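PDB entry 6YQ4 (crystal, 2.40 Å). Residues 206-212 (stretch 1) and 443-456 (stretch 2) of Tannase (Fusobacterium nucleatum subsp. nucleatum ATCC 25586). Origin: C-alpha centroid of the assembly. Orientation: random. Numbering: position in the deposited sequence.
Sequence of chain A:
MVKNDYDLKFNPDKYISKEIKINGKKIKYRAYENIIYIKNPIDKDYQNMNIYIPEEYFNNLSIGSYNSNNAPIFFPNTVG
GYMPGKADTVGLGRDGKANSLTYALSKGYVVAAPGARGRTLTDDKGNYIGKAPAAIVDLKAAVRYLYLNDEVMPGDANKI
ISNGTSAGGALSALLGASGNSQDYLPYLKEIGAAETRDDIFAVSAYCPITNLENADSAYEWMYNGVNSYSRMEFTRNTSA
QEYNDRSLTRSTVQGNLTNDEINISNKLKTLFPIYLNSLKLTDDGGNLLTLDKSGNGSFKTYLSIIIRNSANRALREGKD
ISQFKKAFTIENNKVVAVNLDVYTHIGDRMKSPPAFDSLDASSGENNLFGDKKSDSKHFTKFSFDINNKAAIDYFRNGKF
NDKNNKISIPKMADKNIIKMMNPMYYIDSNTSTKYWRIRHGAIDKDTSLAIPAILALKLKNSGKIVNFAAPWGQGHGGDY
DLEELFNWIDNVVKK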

# COMPACT_ATOMS: atom_id res chain seq x y z
N TYR A 206 3.52 -3.51 1.74
CA TYR A 206 3.41 -3.56 3.19
C TYR A 206 2.15 -2.83 3.61
O TYR A 206 1.91 -1.71 3.17
CB TYR A 206 4.62 -2.92 3.87
CG TYR A 206 5.92 -3.63 3.60
CD1 TYR A 206 6.68 -3.31 2.49
CD2 TYR A 206 6.37 -4.64 4.46
CE1 TYR A 206 7.87 -3.97 2.24
CE2 TYR A 206 7.56 -5.30 4.23
CZ TYR A 206 8.30 -4.96 3.12
OH TYR A 206 9.47 -5.59 2.90
N CYS A 207 1.36 -3.48 4.45
CA CYS A 207 0.14 -2.99 5.08
C CYS A 207 -0.68 -2.10 4.16
O CYS A 207 -1.01 -0.98 4.53
CB CYS A 207 0.49 -2.26 6.38
SG CYS A 207 1.80 -0.98 6.28
N PRO A 208 -1.03 -2.56 2.95
CA PRO A 208 -1.70 -1.66 2.00
C PRO A 208 -3.01 -1.14 2.58
O PRO A 208 -3.81 -1.90 3.12
CB PRO A 208 -1.96 -2.54 0.77
CG PRO A 208 -1.89 -3.96 1.27
CD PRO A 208 -0.93 -3.94 2.44
N ILE A 209 -3.23 0.16 2.46
CA ILE A 209 -4.50 0.76 2.83
C ILE A 209 -5.33 0.89 1.56
O ILE A 209 -5.37 1.97 0.96
CB ILE A 209 -4.32 2.14 3.53
CG1 ILE A 209 -3.34 2.06 4.71
CG2 ILE A 209 -5.64 2.75 3.99
CD1 ILE A 209 -3.72 1.08 5.77
N THR A 210 -5.96 -0.22 1.12
CA THR A 210 -6.81 -0.29 -0.09
C THR A 210 -8.25 -0.67 0.23
O THR A 210 -8.65 -0.80 1.39
CB THR A 210 -6.37 -1.32 -1.13
OG1 THR A 210 -5.84 -2.51 -0.51
CG2 THR A 210 -5.50 -0.75 -2.18
N ASN A 211 -8.99 -0.96 -0.86
CA ASN A 211 -10.40 -1.32 -0.78
C ASN A 211 -11.17 -0.32 0.09
O ASN A 211 -12.00 -0.71 0.92
CB ASN A 211 -10.54 -2.73 -0.24
CG ASN A 211 -11.76 -3.44 -0.75
OD1 ASN A 211 -12.67 -2.82 -1.31
ND2 ASN A 211 -11.78 -4.78 -0.60
N LEU A 212 -10.89 0.98 -0.12
CA LEU A 212 -11.27 2.00 0.86
C LEU A 212 -12.77 2.00 1.14
O LEU A 212 -13.20 2.03 2.30
CB LEU A 212 -10.82 3.39 0.39
CG LEU A 212 -9.30 3.46 0.43
CD1 LEU A 212 -8.81 4.77 -0.10
CD2 LEU A 212 -8.84 3.19 1.84
N ILE A 443 -0.36 -7.12 14.88
CA ILE A 443 -0.90 -6.09 15.77
C ILE A 443 -1.12 -4.77 15.02
O ILE A 443 -1.17 -3.72 15.65
CB ILE A 443 -0.02 -5.88 17.01
CG1 ILE A 443 1.36 -5.34 16.65
CG2 ILE A 443 0.06 -7.12 17.85
CD1 ILE A 443 2.19 -4.96 17.84
N ASP A 444 -1.24 -4.83 13.70
CA ASP A 444 -1.52 -3.65 12.87
C ASP A 444 -3.02 -3.39 12.85
O ASP A 444 -3.80 -4.17 12.28
CB ASP A 444 -0.99 -3.88 11.46
CG ASP A 444 -1.05 -2.63 10.58
OD1 ASP A 444 -1.90 -1.74 10.81
OD2 ASP A 444 -0.21 -2.55 9.65
N LYS A 445 -3.43 -2.27 13.43
CA LYS A 445 -4.84 -1.93 13.47
C LYS A 445 -5.14 -0.66 12.69
O LYS A 445 -6.20 -0.06 12.87
CB LYS A 445 -5.32 -1.80 14.91
CG LYS A 445 -5.14 -3.09 15.70
CD LYS A 445 -5.65 -2.91 17.14
CE LYS A 445 -5.48 -4.19 17.94
NZ LYS A 445 -5.45 -3.88 19.39
N ASP A 446 -4.25 -0.27 11.77
CA ASP A 446 -4.56 0.85 10.90
C ASP A 446 -5.61 0.48 9.88
O ASP A 446 -6.36 1.35 9.41
CB ASP A 446 -3.30 1.36 10.20
CG ASP A 446 -2.46 2.29 11.10
OD1 ASP A 446 -1.98 1.84 12.17
OD2 ASP A 446 -2.30 3.46 10.74
N THR A 447 -5.68 -0.80 9.53
CA THR A 447 -6.78 -1.34 8.75
C THR A 447 -7.03 -2.77 9.22
O THR A 447 -6.21 -3.37 9.91
CB THR A 447 -6.50 -1.31 7.24
OG1 THR A 447 -7.69 -1.66 6.54
CG2 THR A 447 -5.39 -2.28 6.85
N SER A 448 -8.20 -3.27 8.87
CA SER A 448 -8.55 -4.65 9.19
C SER A 448 -7.64 -5.63 8.46
O SER A 448 -7.36 -5.47 7.27
CB SER A 448 -10.00 -4.88 8.79
OG SER A 448 -10.47 -6.10 9.31
N LEU A 449 -7.17 -6.66 9.17
CA LEU A 449 -6.45 -7.75 8.49
C LEU A 449 -7.32 -8.42 7.42
O LEU A 449 -6.79 -9.06 6.50
CB LEU A 449 -5.99 -8.79 9.51
CG LEU A 449 -5.27 -10.04 9.01
CD1 LEU A 449 -3.89 -9.69 8.48
CD2 LEU A 449 -5.15 -11.06 10.11
N ALA A 450 -8.64 -8.26 7.51
CA ALA A 450 -9.54 -8.80 6.50
C ALA A 450 -9.27 -8.23 5.12
O ALA A 450 -9.52 -8.90 4.12
CB ALA A 450 -10.99 -8.52 6.92
N ILE A 451 -8.74 -7.01 5.04
CA ILE A 451 -8.63 -6.27 3.78
C ILE A 451 -7.43 -6.78 2.98
O ILE A 451 -7.61 -7.13 1.81
CB ILE A 451 -8.54 -4.75 4.01
CG1 ILE A 451 -9.88 -4.17 4.46
CG2 ILE A 451 -8.10 -4.04 2.71
CD1 ILE A 451 -10.86 -3.97 3.28
N PRO A 452 -6.21 -6.81 3.53
CA PRO A 452 -5.12 -7.44 2.77
C PRO A 452 -5.36 -8.93 2.52
O PRO A 452 -4.99 -9.42 1.45
CB PRO A 452 -3.87 -7.20 3.64
CG PRO A 452 -4.38 -6.91 5.04
CD PRO A 452 -5.73 -6.22 4.80
N ALA A 453 -5.97 -9.65 3.47
CA ALA A 453 -6.34 -11.05 3.22
C ALA A 453 -7.25 -11.19 2.00
O ALA A 453 -7.04 -12.08 1.16
CB ALA A 453 -7.06 -11.66 4.44
N ILE A 454 -8.27 -10.32 1.90
CA ILE A 454 -9.17 -10.36 0.74
C ILE A 454 -8.40 -10.06 -0.55
O ILE A 454 -8.65 -10.68 -1.59
CB ILE A 454 -10.33 -9.38 0.93
CG1 ILE A 454 -11.39 -9.97 1.87
CG2 ILE A 454 -10.92 -8.95 -0.42
CD1 ILE A 454 -12.35 -8.89 2.35
N LEU A 455 -7.45 -9.12 -0.52
CA LEU A 455 -6.63 -8.89 -1.70
C LEU A 455 -5.85 -10.15 -2.06
O LEU A 455 -5.84 -10.59 -3.22
CB LEU A 455 -5.67 -7.74 -1.46
CG LEU A 455 -4.66 -7.37 -2.54
CD1 LEU A 455 -5.36 -6.69 -3.68
CD2 LEU A 455 -3.62 -6.44 -1.94
N ALA A 456 -5.20 -10.75 -1.07
CA ALA A 456 -4.44 -11.97 -1.27
C ALA A 456 -5.32 -13.10 -1.82
O ALA A 456 -4.90 -13.84 -2.71
CB ALA A 456 -3.75 -12.36 0.04
O HOH W 1 -7.93 -0.34 4.07
O HOH W 2 -9.07 -6.02 -0.16

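Residues 206-212 cross 443-456 without a single direct hydrogen bond between them; van der Waals packing and two bridging waters join the stretches, burying 446 Å² in all. The first stretch is irregular where it makes contact, while the second passes from a loop into a helix. Before that helix, Ser448 adopts the t rotamer, and its OG accepts a weak capping bond from Ala450 N (3.4 Å).

Ile451, on the helix, gives up the most surface. Its CA-to-CB bond points toward the first stretch, and with chi1 and chi2 both m its CD1 lies 3.7 Å from Asn211 CB, while its CG2 lies 3.5 Å from Thr210 O. A branched aliphatic side chain suits this place because its two methyls together fill the space against Thr210 and Asn211. Asn211 has positive phi and psi (49/44), a conformation asparagine tolerates better than most residues. Its t rotamer leaves ND2 donating to water 2 (3.0 Å from ND2 to the water O), which in turn donates to Ile451 O (2.7 Å from the water O). One amide thus reaches a helix carbonyl that also accepts from Leu455 N.

Nearby, Pro208 CG rests 4.5 Å from Pro452 CB and 4.4 Å from Leu455 CD2. The compact proline rings present apolar surface with little conformational freedom to lose, and Leu455, t at chi1 and p at chi2, adds a methyl to the patch.

Along the loop, Ile209 starts sideways, but its m,m conformation brings CD1 to 3.9 Å from Thr447 CG2. Thr447, t at chi1, has two uses: its methyl meets this isoleucine, and its OG1 lies 2.8 Å from the O of water 1, which donates to Thr210 O (2.8 Å from the water O). Asp444, also t, accepts at OD1 from Asp446 N (2.9 Å), tying down the loop, while its OD2 sits 3.4 Å from Cys207 CB.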